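Sugar-binding transcriptional regulator, LacI family (Enterococcus faecalis, PDB 3CS3) probably represses transcription by binding DNA in a sugar-dependent way, as LacI-family regulators do, the crystallised part being the periplasmic-binding-protein-like effector domain. Local coordinates at residues Q7-Y18 against M57-F68; K32-E40 against A240-R248. All blocks are in the same frame, centred on the assembly; numbering follows the deposited sequence. Where two conformers were deposited one is given.

Contact 1 of 2, residues Q7-Y18 against M57-F68; sequences QTNIIGVYLADY and MVDGAIILDWTF
The carboxylate of D59 reaches across to the backbone just ahead of strand 10-15: T8 N donates to D59 OD1 at 2.8 Å, nearly straight (169°) and on the syn side. With CG beside its own backbone N (chi1 -75°), D59 puts OD1 in line with T8 N and leaves OD2 only a weak bond to N9 N; a carboxylate suits the place because it offers acceptors to backbone N-H groups. D59 N in turn donates to I10 O at 2.8 Å.

Parallel pairing follows: G12 N to G60 O, I62 N to G12 O, Y14 N to I62 O and L64 N to Y14 O. With no side chain at G12, V58 CG1 can lie 3.6 Å from G12 N and the Y14 ring can cover the same face. That ring receives the edge of F68, a T-shaped pair (planes at 81°) with F68 CE1 3.6 Å from Y14 CG. A water donates to both L15 O and D65 OD2.

These are adjacent parallel strands in the central sheet of an alpha/beta, periplasmic-binding-protein-like domain. Strand 40-45 flanks strand 10-15 on its other side, helices 23-35 and 232-247 cover the face of I11, L15, I62 and L64, and Y14 packs on I53 and P54.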
loop_
_atom_site.group_PDB
_atom_site.type_symbol
_atom_site.label_atom_id
_atom_site.label_comp_id
_atom_site.label_asym_id
_atom_site.label_seq_id
_atom_site.Cartn_x
_atom_site.Cartn_y
_atom_site.Cartn_z
ATOM N N GLN A 7 -28.514 -10.496 2.079
ATOM C CA GLN A 7 -27.355 -10.966 1.348
ATOM C C GLN A 7 -26.917 -9.836 0.440
ATOM O O GLN A 7 -27.566 -9.552 -0.559
ATOM C CB GLN A 7 -27.684 -12.222 0.555
ATOM C CG GLN A 7 -26.524 -12.805 -0.220
ATOM C CD GLN A 7 -26.588 -14.310 -0.295
ATOM O OE1 GLN A 7 -26.590 -14.993 0.731
ATOM N NE2 GLN A 7 -26.638 -14.843 -1.510
ATOM N N THR A 8 -25.818 -9.184 0.813
ATOM C CA THR A 8 -25.340 -7.986 0.132
ATOM C C THR A 8 -24.279 -8.304 -0.911
ATOM O O THR A 8 -23.873 -7.414 -1.672
ATOM C CB THR A 8 -24.735 -6.982 1.146
ATOM O OG1 THR A 8 -23.595 -7.568 1.790
ATOM C CG2 THR A 8 -25.755 -6.598 2.204
ATOM N N ASN A 9 -23.875 -9.580 -0.952
ATOM C CA ASN A 9 -22.689 -10.073 -1.675
ATOM C C ASN A 9 -21.417 -9.219 -1.549
ATOM O O ASN A 9 -20.659 -9.015 -2.508
ATOM C CB ASN A 9 -22.980 -10.631 -3.098
ATOM C CG ASN A 9 -23.428 -9.577 -4.118
ATOM O OD1 ASN A 9 -24.109 -9.921 -5.085
ATOM N ND2 ASN A 9 -23.020 -8.324 -3.944
ATOM N N ILE A 10 -21.182 -8.747 -0.322
ATOM C CA ILE A 10 -20.002 -7.951 0.028
ATOM C C ILE A 10 -19.267 -8.568 1.220
ATOM O O ILE A 10 -19.878 -8.910 2.242
ATOM C CB ILE A 10 -20.352 -6.455 0.308
ATOM C CG1 ILE A 10 -20.960 -5.809 -0.941
ATOM C CG2 ILE A 10 -19.101 -5.651 0.684
ATOM C CD1 ILE A 10 -21.724 -4.530 -0.682
ATOM N N ILE A 11 -17.959 -8.744 1.066
ATOM C CA ILE A 11 -17.107 -9.189 2.162
ATOM C C ILE A 11 -16.318 -7.992 2.684
ATOM O O ILE A 11 -15.715 -7.256 1.905
ATOM C CB ILE A 11 -16.151 -10.344 1.718
ATOM C CG1 ILE A 11 -16.949 -11.546 1.177
ATOM C CG2 ILE A 11 -15.212 -10.769 2.855
ATOM C CD1 ILE A 11 -17.939 -12.173 2.172
ATOM N N GLY A 12 -16.363 -7.779 3.996
ATOM C CA GLY A 12 -15.529 -6.767 4.644
ATOM C C GLY A 12 -14.138 -7.312 4.921
ATOM O O GLY A 12 -13.988 -8.375 5.511
ATOM N N VAL A 13 -13.115 -6.594 4.477
ATOM C CA VAL A 13 -11.743 -7.021 4.699
ATOM C C VAL A 13 -11.081 -6.038 5.659
ATOM O O VAL A 13 -10.945 -4.857 5.355
ATOM C CB VAL A 13 -10.961 -7.153 3.376
ATOM C CG1 VAL A 13 -9.520 -7.556 3.639
ATOM C CG2 VAL A 13 -11.636 -8.174 2.456
ATOM N N TYR A 14 -10.696 -6.531 6.830
ATOM C CA TYR A 14 -10.161 -5.674 7.882
ATOM C C TYR A 14 -8.649 -5.810 7.991
ATOM O O TYR A 14 -8.132 -6.829 8.451
ATOM C CB TYR A 14 -10.877 -5.938 9.216
ATOM C CG TYR A 14 -12.322 -5.498 9.175
ATOM C CD1 TYR A 14 -12.681 -4.202 9.539
ATOM C CD2 TYR A 14 -13.327 -6.362 8.725
ATOM C CE1 TYR A 14 -13.999 -3.782 9.481
ATOM C CE2 TYR A 14 -14.646 -5.951 8.659
ATOM C CZ TYR A 14 -14.974 -4.659 9.043
ATOM O OH TYR A 14 -16.280 -4.235 8.985
ATOM N N LEU A 15 -7.956 -4.779 7.516
ATOM C CA LEU A 15 -6.496 -4.748 7.489
ATOM C C LEU A 15 -5.964 -3.799 8.550
ATOM O O LEU A 15 -6.694 -2.950 9.050
ATOM C CB LEU A 15 -5.979 -4.357 6.103
ATOM C CG LEU A 15 -6.399 -5.244 4.921
ATOM C CD1 LEU A 15 -5.746 -4.730 3.662
ATOM C CD2 LEU A 15 -6.069 -6.734 5.132
ATOM N N ALA A 16 -4.690 -3.960 8.891
ATOM C CA ALA A 16 -4.058 -3.181 9.953
ATOM C C ALA A 16 -3.302 -1.956 9.435
ATOM O O ALA A 16 -3.014 -1.031 10.198
ATOM C CB ALA A 16 -3.134 -4.070 10.751
ATOM N N ASP A 17 -3.010 -1.957 8.138
ATOM C CA ASP A 17 -2.165 -0.945 7.477
ATOM C C ASP A 17 -0.739 -0.772 8.019
ATOM O O ASP A 17 -0.247 0.347 8.184
ATOM C CB ASP A 17 -2.878 0.403 7.266
ATOM C CG ASP A 17 -3.401 0.573 5.842
ATOM O OD1 ASP A 17 -3.135 1.631 5.233
ATOM O OD2 ASP A 17 -4.068 -0.352 5.324
ATOM N N TYR A 18 -0.103 -1.903 8.322
ATOM C CA TYR A 18 1.341 -1.999 8.181
ATOM C C TYR A 18 1.613 -2.637 6.821
ATOM O O TYR A 18 2.201 -2.004 5.941
ATOM C CB TYR A 18 2.047 -2.760 9.328
ATOM C CG TYR A 18 1.305 -3.915 9.981
ATOM C CD1 TYR A 18 0.728 -3.764 11.241
ATOM C CD2 TYR A 18 1.228 -5.174 9.372
ATOM C CE1 TYR A 18 0.070 -4.818 11.858
ATOM C CE2 TYR A 18 0.557 -6.235 9.978
ATOM C CZ TYR A 18 -0.020 -6.050 11.221
ATOM O OH TYR A 18 -0.683 -7.094 11.828
ATOM N N MET A 57 -24.810 -4.616 6.229
ATOM C CA MET A 57 -24.325 -4.242 4.898
ATOM C C MET A 57 -23.166 -5.113 4.389
ATOM O O MET A 57 -22.713 -4.954 3.254
ATOM C CB MET A 57 -23.943 -2.756 4.878
ATOM C CG MET A 57 -25.090 -1.820 4.482
ATOM S SD MET A 57 -25.142 -0.264 5.399
ATOM C CE MET A 57 -25.604 -0.808 7.050
ATOM N N VAL A 58 -22.705 -6.037 5.227
ATOM C CA VAL A 58 -21.600 -6.934 4.884
ATOM C C VAL A 58 -21.950 -8.378 5.258
ATOM O O VAL A 58 -22.416 -8.643 6.369
ATOM C CB VAL A 58 -20.255 -6.430 5.517
ATOM C CG1 VAL A 58 -19.363 -7.562 5.989
ATOM C CG2 VAL A 58 -19.506 -5.537 4.537
ATOM N N ASP A 59 -21.753 -9.298 4.314
ATOM C CA ASP A 59 -22.092 -10.711 4.519
ATOM C C ASP A 59 -21.144 -11.423 5.476
ATOM O O ASP A 59 -21.584 -12.185 6.338
ATOM C CB ASP A 59 -22.118 -11.468 3.186
ATOM C CG ASP A 59 -23.355 -11.175 2.356
ATOM O OD1 ASP A 59 -24.261 -10.446 2.820
ATOM O OD2 ASP A 59 -23.418 -11.681 1.222
ATOM N N GLY A 60 -19.847 -11.186 5.302
ATOM C CA GLY A 60 -18.813 -11.872 6.065
ATOM C C GLY A 60 -17.516 -11.088 6.096
ATOM O O GLY A 60 -17.375 -10.090 5.394
ATOM N N ALA A 61 -16.560 -11.540 6.902
ATOM C CA ALA A 61 -15.315 -10.800 7.073
ATOM C C ALA A 61 -14.064 -11.643 6.862
ATOM O O ALA A 61 -14.038 -12.831 7.190
ATOM C CB ALA A 61 -15.277 -10.110 8.446
ATOM N N ILE A 62 -13.041 -11.011 6.290
ATOM C CA ILE A 62 -11.691 -11.551 6.260
ATOM C C ILE A 62 -10.824 -10.608 7.094
ATOM O O ILE A 62 -10.730 -9.421 6.788
ATOM C CB ILE A 62 -11.150 -11.683 4.817
ATOM C CG1 ILE A 62 -11.948 -12.735 4.036
ATOM C CG2 ILE A 62 -9.664 -12.050 4.818
ATOM C CD1 ILE A 62 -11.681 -12.722 2.539
ATOM N N ILE A 63 -10.204 -11.133 8.150
ATOM C CA ILE A 63 -9.477 -10.300 9.115
ATOM C C ILE A 63 -7.964 -10.539 9.099
ATOM O O ILE A 63 -7.491 -11.656 9.353
ATOM C CB ILE A 63 -9.978 -10.521 10.576
ATOM C CG1 ILE A 63 -11.513 -10.584 10.659
ATOM C CG2 ILE A 63 -9.366 -9.484 11.548
ATOM C CD1 ILE A 63 -12.215 -9.260 10.670
ATOM N N LEU A 64 -7.218 -9.478 8.804
ATOM C CA LEU A 64 -5.777 -9.446 9.024
ATOM C C LEU A 64 -5.425 -8.148 9.761
ATOM O O LEU A 64 -4.983 -7.173 9.152
ATOM C CB LEU A 64 -5.018 -9.589 7.697
ATOM C CG LEU A 64 -3.480 -9.530 7.591
ATOM C CD1 LEU A 64 -2.743 -10.047 8.820
ATOM C CD2 LEU A 64 -3.031 -10.281 6.363
ATOM N N ASP A 65 -5.625 -8.159 11.079
ATOM C CA ASP A 65 -5.446 -6.981 11.923
ATOM C C ASP A 65 -5.348 -7.423 13.378
ATOM O O ASP A 65 -6.346 -7.833 13.960
ATOM C CB ASP A 65 -6.637 -6.024 11.749
ATOM C CG ASP A 65 -6.483 -4.717 12.530
ATOM O OD1 ASP A 65 -5.419 -4.466 13.145
ATOM O OD2 ASP A 65 -7.451 -3.927 12.522
ATOM N N TRP A 66 -4.156 -7.308 13.963
ATOM C CA TRP A 66 -3.909 -7.752 15.341
ATOM C C TRP A 66 -4.594 -6.877 16.401
ATOM O O TRP A 66 -4.785 -7.314 17.537
ATOM C CB TRP A 66 -2.400 -7.856 15.622
ATOM C CG TRP A 66 -1.722 -6.524 15.739
ATOM C CD1 TRP A 66 -1.281 -5.745 14.717
ATOM C CD2 TRP A 66 -1.425 -5.808 16.948
ATOM N NE1 TRP A 66 -0.722 -4.588 15.203
ATOM C CE2 TRP A 66 -0.800 -4.596 16.570
ATOM C CE3 TRP A 66 -1.629 -6.071 18.311
ATOM C CZ2 TRP A 66 -0.365 -3.646 17.509
ATOM C CZ3 TRP A 66 -1.199 -5.124 19.248
ATOM C CH2 TRP A 66 -0.572 -3.927 18.838
ATOM N N THR A 67 -4.953 -5.650 16.026
ATOM C CA THR A 67 -5.666 -4.737 16.926
ATOM C C THR A 67 -7.176 -4.981 16.951
ATOM O O THR A 67 -7.872 -4.454 17.820
ATOM C CB THR A 67 -5.422 -3.257 16.566
ATOM O OG1 THR A 67 -5.942 -2.983 15.261
ATOM C CG2 THR A 67 -3.945 -2.924 16.614
ATOM N N PHE A 68 -7.677 -5.754 15.985
ATOM C CA PHE A 68 -9.071 -6.193 15.971
ATOM C C PHE A 68 -9.182 -7.271 17.050
ATOM O O PHE A 68 -8.589 -8.341 16.909
ATOM C CB PHE A 68 -9.425 -6.757 14.589
ATOM C CG PHE A 68 -10.901 -6.752 14.258
ATOM C CD1 PHE A 68 -11.342 -6.214 13.057
ATOM C CD2 PHE A 68 -11.844 -7.307 15.119
ATOM C CE1 PHE A 68 -12.693 -6.217 12.726
ATOM C CE2 PHE A 68 -13.200 -7.313 14.796
ATOM C CZ PHE A 68 -13.623 -6.774 13.599
HETATM O O HOH W 1 -9.108 -3.080 10.794
#

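Contact 2 of 2, residues K32-E40 against A240-R248; sequences KGLALFDYE and AEKIIHLMR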
loop_
_atom_site.group_PDB
_atom_site.type_symbol
_atom_site.label_atom_id
_atom_site.label_comp_id
_atom_site.label_asym_id
_atom_site.label_seq_id
_atom_site.Cartn_x
_atom_site.Cartn_y
_atom_site.Cartn_z
ATOM N N LYS A 32 -10.129 -11.652 -6.902
ATOM C CA LYS A 32 -10.271 -12.644 -7.966
ATOM C C LYS A 32 -11.047 -13.867 -7.489
ATOM O O LYS A 32 -11.861 -14.419 -8.238
ATOM C CB LYS A 32 -8.897 -13.054 -8.517
ATOM C CG LYS A 32 -8.911 -13.572 -9.964
ATOM C CD LYS A 32 -9.017 -15.098 -10.048
ATOM C CE LYS A 32 -9.097 -15.589 -11.495
ATOM N NZ LYS A 32 -10.428 -15.341 -12.123
ATOM N N GLY A 33 -10.806 -14.280 -6.248
ATOM C CA GLY A 33 -11.491 -15.426 -5.670
ATOM C C GLY A 33 -12.957 -15.147 -5.401
ATOM O O GLY A 33 -13.807 -16.022 -5.578
ATOM N N LEU A 34 -13.249 -13.919 -4.980
ATOM C CA LEU A 34 -14.617 -13.503 -4.687
ATOM C C LEU A 34 -15.451 -13.251 -5.945
ATOM O O LEU A 34 -16.647 -13.545 -5.953
ATOM C CB LEU A 34 -14.628 -12.265 -3.786
ATOM C CG LEU A 34 -14.169 -12.424 -2.331
ATOM C CD1 LEU A 34 -14.264 -11.090 -1.614
ATOM C CD2 LEU A 34 -14.993 -13.476 -1.610
ATOM N N ALA A 35 -14.819 -12.721 -6.996
ATOM C CA ALA A 35 -15.503 -12.408 -8.258
ATOM C C ALA A 35 -16.093 -13.639 -8.941
ATOM O O ALA A 35 -17.138 -13.545 -9.585
ATOM C CB ALA A 35 -14.578 -11.668 -9.213
ATOM N N LEU A 36 -15.429 -14.785 -8.780
ATOM C CA LEU A 36 -15.904 -16.069 -9.319
ATOM C C LEU A 36 -17.256 -16.482 -8.742
ATOM O O LEU A 36 -18.027 -17.185 -9.395
ATOM C CB LEU A 36 -14.881 -17.179 -9.063
ATOM C CG LEU A 36 -13.516 -17.081 -9.749
ATOM C CD1 LEU A 36 -12.549 -18.095 -9.154
ATOM C CD2 LEU A 36 -13.637 -17.264 -11.259
ATOM N N PHE A 37 -17.527 -16.035 -7.518
ATOM C CA PHE A 37 -18.787 -16.295 -6.841
ATOM C C PHE A 37 -19.684 -15.054 -6.800
ATOM O O PHE A 37 -20.618 -14.992 -5.993
ATOM C CB PHE A 37 -18.524 -16.813 -5.424
ATOM C CG PHE A 37 -17.792 -18.120 -5.388
ATOM C CD1 PHE A 37 -18.457 -19.311 -5.661
ATOM C CD2 PHE A 37 -16.435 -18.161 -5.088
ATOM C CE1 PHE A 37 -17.781 -20.526 -5.632
ATOM C CE2 PHE A 37 -15.749 -19.372 -5.054
ATOM C CZ PHE A 37 -16.422 -20.557 -5.327
ATOM N N ASP A 38 -19.396 -14.087 -7.676
ATOM C CA ASP A 38 -20.111 -12.799 -7.762
ATOM C C ASP A 38 -20.137 -12.002 -6.452
ATOM O O ASP A 38 -21.122 -11.318 -6.146
ATOM C CB ASP A 38 -21.538 -12.969 -8.319
ATOM C CG ASP A 38 -21.566 -13.695 -9.648
ATOM O OD1 ASP A 38 -22.202 -14.773 -9.719
ATOM O OD2 ASP A 38 -20.953 -13.192 -10.616
ATOM N N TYR A 39 -19.060 -12.105 -5.677
ATOM C CA TYR A 39 -18.910 -11.313 -4.464
ATOM C C TYR A 39 -17.949 -10.165 -4.697
ATOM O O TYR A 39 -17.107 -10.216 -5.593
ATOM C CB TYR A 39 -18.433 -12.180 -3.299
ATOM C CG TYR A 39 -19.551 -12.758 -2.468
ATOM C CD1 TYR A 39 -19.778 -12.315 -1.167
ATOM C CD2 TYR A 39 -20.393 -13.743 -2.984
ATOM C CE1 TYR A 39 -20.809 -12.854 -0.393
ATOM C CE2 TYR A 39 -21.429 -14.283 -2.223
ATOM C CZ TYR A 39 -21.632 -13.834 -0.931
ATOM O OH TYR A 39 -22.657 -14.370 -0.180
ATOM N N GLU A 40 -18.100 -9.121 -3.895
ATOM C CA GLU A 40 -17.185 -7.992 -3.919
ATOM C C GLU A 40 -16.663 -7.706 -2.522
ATOM O O GLU A 40 -17.141 -8.264 -1.533
ATOM C CB GLU A 40 -17.859 -6.751 -4.499
ATOM C CG GLU A 40 -17.886 -6.724 -6.020
ATOM C CD GLU A 40 -18.445 -5.428 -6.572
ATOM O OE1 GLU A 40 -19.388 -4.875 -5.964
ATOM O OE2 GLU A 40 -17.940 -4.965 -7.619
ATOM N N ALA A 240 -10.586 -16.148 0.203
ATOM C CA ALA A 240 -11.832 -15.880 -0.525
ATOM C C ALA A 240 -12.690 -17.135 -0.733
ATOM O O ALA A 240 -13.901 -17.082 -0.562
ATOM C CB ALA A 240 -11.534 -15.216 -1.852
ATOM N N GLU A 241 -12.067 -18.258 -1.086
ATOM C CA GLU A 241 -12.809 -19.503 -1.301
ATOM C C GLU A 241 -13.302 -20.083 0.023
ATOM O O GLU A 241 -14.349 -20.723 0.073
ATOM C CB GLU A 241 -11.983 -20.530 -2.109
ATOM C CG GLU A 241 -11.383 -21.711 -1.313
ATOM C CD GLU A 241 -10.569 -22.688 -2.167
ATOM O OE1 GLU A 241 -10.109 -22.311 -3.270
ATOM O OE2 GLU A 241 -10.381 -23.839 -1.723
ATOM N N LYS A 242 -12.548 -19.832 1.091
ATOM C CA LYS A 242 -12.891 -20.313 2.417
ATOM C C LYS A 242 -14.086 -19.585 3.001
ATOM O O LYS A 242 -14.887 -20.196 3.687
ATOM C CB LYS A 242 -11.702 -20.165 3.365
ATOM C CG LYS A 242 -11.542 -21.313 4.342
ATOM C CD LYS A 242 -10.315 -22.154 4.026
ATOM C CE LYS A 242 -10.463 -22.967 2.749
ATOM N NZ LYS A 242 -9.676 -24.217 2.791
ATOM N N ILE A 243 -14.192 -18.282 2.741
ATOM C CA ILE A 243 -15.305 -17.480 3.253
ATOM C C ILE A 243 -16.622 -17.807 2.522
ATOM O O ILE A 243 -17.679 -17.867 3.149
ATOM C CB ILE A 243 -14.966 -15.933 3.311
ATOM C CG1 ILE A 243 -16.011 -15.159 4.101
ATOM C CG2 ILE A 243 -14.799 -15.304 1.944
ATOM C CD1 ILE A 243 -15.773 -15.177 5.554
ATOM N N ILE A 244 -16.538 -18.059 1.216
ATOM C CA ILE A 244 -17.694 -18.504 0.441
ATOM C C ILE A 244 -18.186 -19.857 0.948
ATOM O O ILE A 244 -19.338 -19.973 1.358
ATOM C CB ILE A 244 -17.393 -18.568 -1.082
ATOM C CG1 ILE A 244 -17.053 -17.172 -1.641
ATOM C CG2 ILE A 244 -18.552 -19.215 -1.854
ATOM C CD1 ILE A 244 -18.063 -16.070 -1.324
ATOM N N HIS A 245 -17.298 -20.852 0.954
ATOM C CA HIS A 245 -17.617 -22.210 1.409
ATOM C C HIS A 245 -18.171 -22.228 2.829
ATOM O O HIS A 245 -19.134 -22.934 3.104
ATOM C CB HIS A 245 -16.389 -23.124 1.310
ATOM C CG HIS A 245 -16.092 -23.601 -0.081
ATOM N ND1 HIS A 245 -16.086 -22.762 -1.176
ATOM C CD2 HIS A 245 -15.769 -24.828 -0.549
ATOM C CE1 HIS A 245 -15.787 -23.455 -2.259
ATOM N NE2 HIS A 245 -15.588 -24.712 -1.907
ATOM N N LEU A 246 -17.581 -21.422 3.708
ATOM C CA LEU A 246 -17.989 -21.350 5.111
ATOM C C LEU A 246 -19.395 -20.773 5.290
ATOM O O LEU A 246 -20.171 -21.272 6.111
ATOM C CB LEU A 246 -16.960 -20.554 5.931
ATOM C CG LEU A 246 -17.186 -20.213 7.403
ATOM C CD1 LEU A 246 -17.264 -21.461 8.261
ATOM C CD2 LEU A 246 -16.076 -19.305 7.877
ATOM N N MET A 247 -19.727 -19.743 4.513
ATOM C CA MET A 247 -21.031 -19.100 4.644
ATOM C C MET A 247 -22.136 -19.846 3.898
ATOM O O MET A 247 -23.321 -19.585 4.112
ATOM C CB MET A 247 -20.967 -17.605 4.293
ATOM C CG MET A 247 -21.247 -17.197 2.856
ATOM S SD MET A 247 -20.815 -15.455 2.565
ATOM C CE MET A 247 -20.871 -14.791 4.225
ATOM N N ARG A 248 -21.733 -20.784 3.043
ATOM C CA ARG A 248 -22.651 -21.669 2.325
ATOM C C ARG A 248 -22.802 -23.005 3.052
ATOM O O ARG A 248 -23.310 -23.976 2.489
ATOM C CB ARG A 248 -22.162 -21.922 0.895
ATOM C CG ARG A 248 -22.265 -20.731 -0.044
ATOM C CD ARG A 248 -22.178 -21.159 -1.508
ATOM N NE ARG A 248 -21.051 -22.053 -1.777
ATOM C CZ ARG A 248 -20.706 -22.492 -2.986
ATOM N NH1 ARG A 248 -19.663 -23.302 -3.121
ATOM N NH2 ARG A 248 -21.395 -22.123 -4.060
#
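I244 faces two aromatic rings set at an angle and offers a different methyl to each. Its CG2 lies over the centre of the F37 ring, 3.8 Å from the centroid and 12° off the normal, while CD1 lies over the Y39 ring, displaced toward its rim, also 3.8 Å from that centroid. These are two CH-pi contacts, and a beta-branched isoleucine suits the place because its branches diverge. With CG1 beside the backbone N (chi1 -63°), CG2 is left anti to that nitrogen, and CG1 itself comes 3.6 Å from F37 CD2.

M247 approaches the Y39 ring obliquely, its SD 4.8 Å from the centroid and 3.5 Å from Y39 OH, a Met-aromatic contact at the hydroxyl end. In one of the two conformers of R248, its NH1 lies 4.2 Å from F37 CE1, obliquely to the ring, and R248 forms a salt bridge with E250. L34 carries the packing inward: its CD2 lies 4.0 Å from I243 CG2 and from I244 CD1. Where the backbones come nearest, G33, having no side chain, lets A240 CB rest 3.8 Å from G33 CA.

The turn at the helix end that carries F37 and Y39 is held by backbone bonds. L34 O accepts from F37 N and Y39 N, which arrive from opposite faces of its carbonyl plane, and D38 N bonds to A35 O. With D38 at positive phi, this is a Schellman motif, ending helix 23-35 and leading into strand 40-45, within an alpha/beta domain of the periplasmic-binding-protein type.

Both contacts belong to the same sheet-containing alpha/beta subdomain. Contact 1 is largely buried and joins two adjacent parallel strands through regular backbone hydrogen bonds, with the D59 carboxylate at one end and aromatic side chains along one face and at the other end. Contact 2 lies farther from the chain's centre and is partly buried; it joins the C-terminal end of helix 23-35 and the turn after it to helix 232-247, and no hydrogen bond crosses it, so methyls, rings and a sulfur do the work. They meet directly: E40 pairs by its backbone with N9 and I11, I243 CD1 packs on A61 O, and M247 CE on D59 O. The helices of contact 2 thus lie over strands of contact 1.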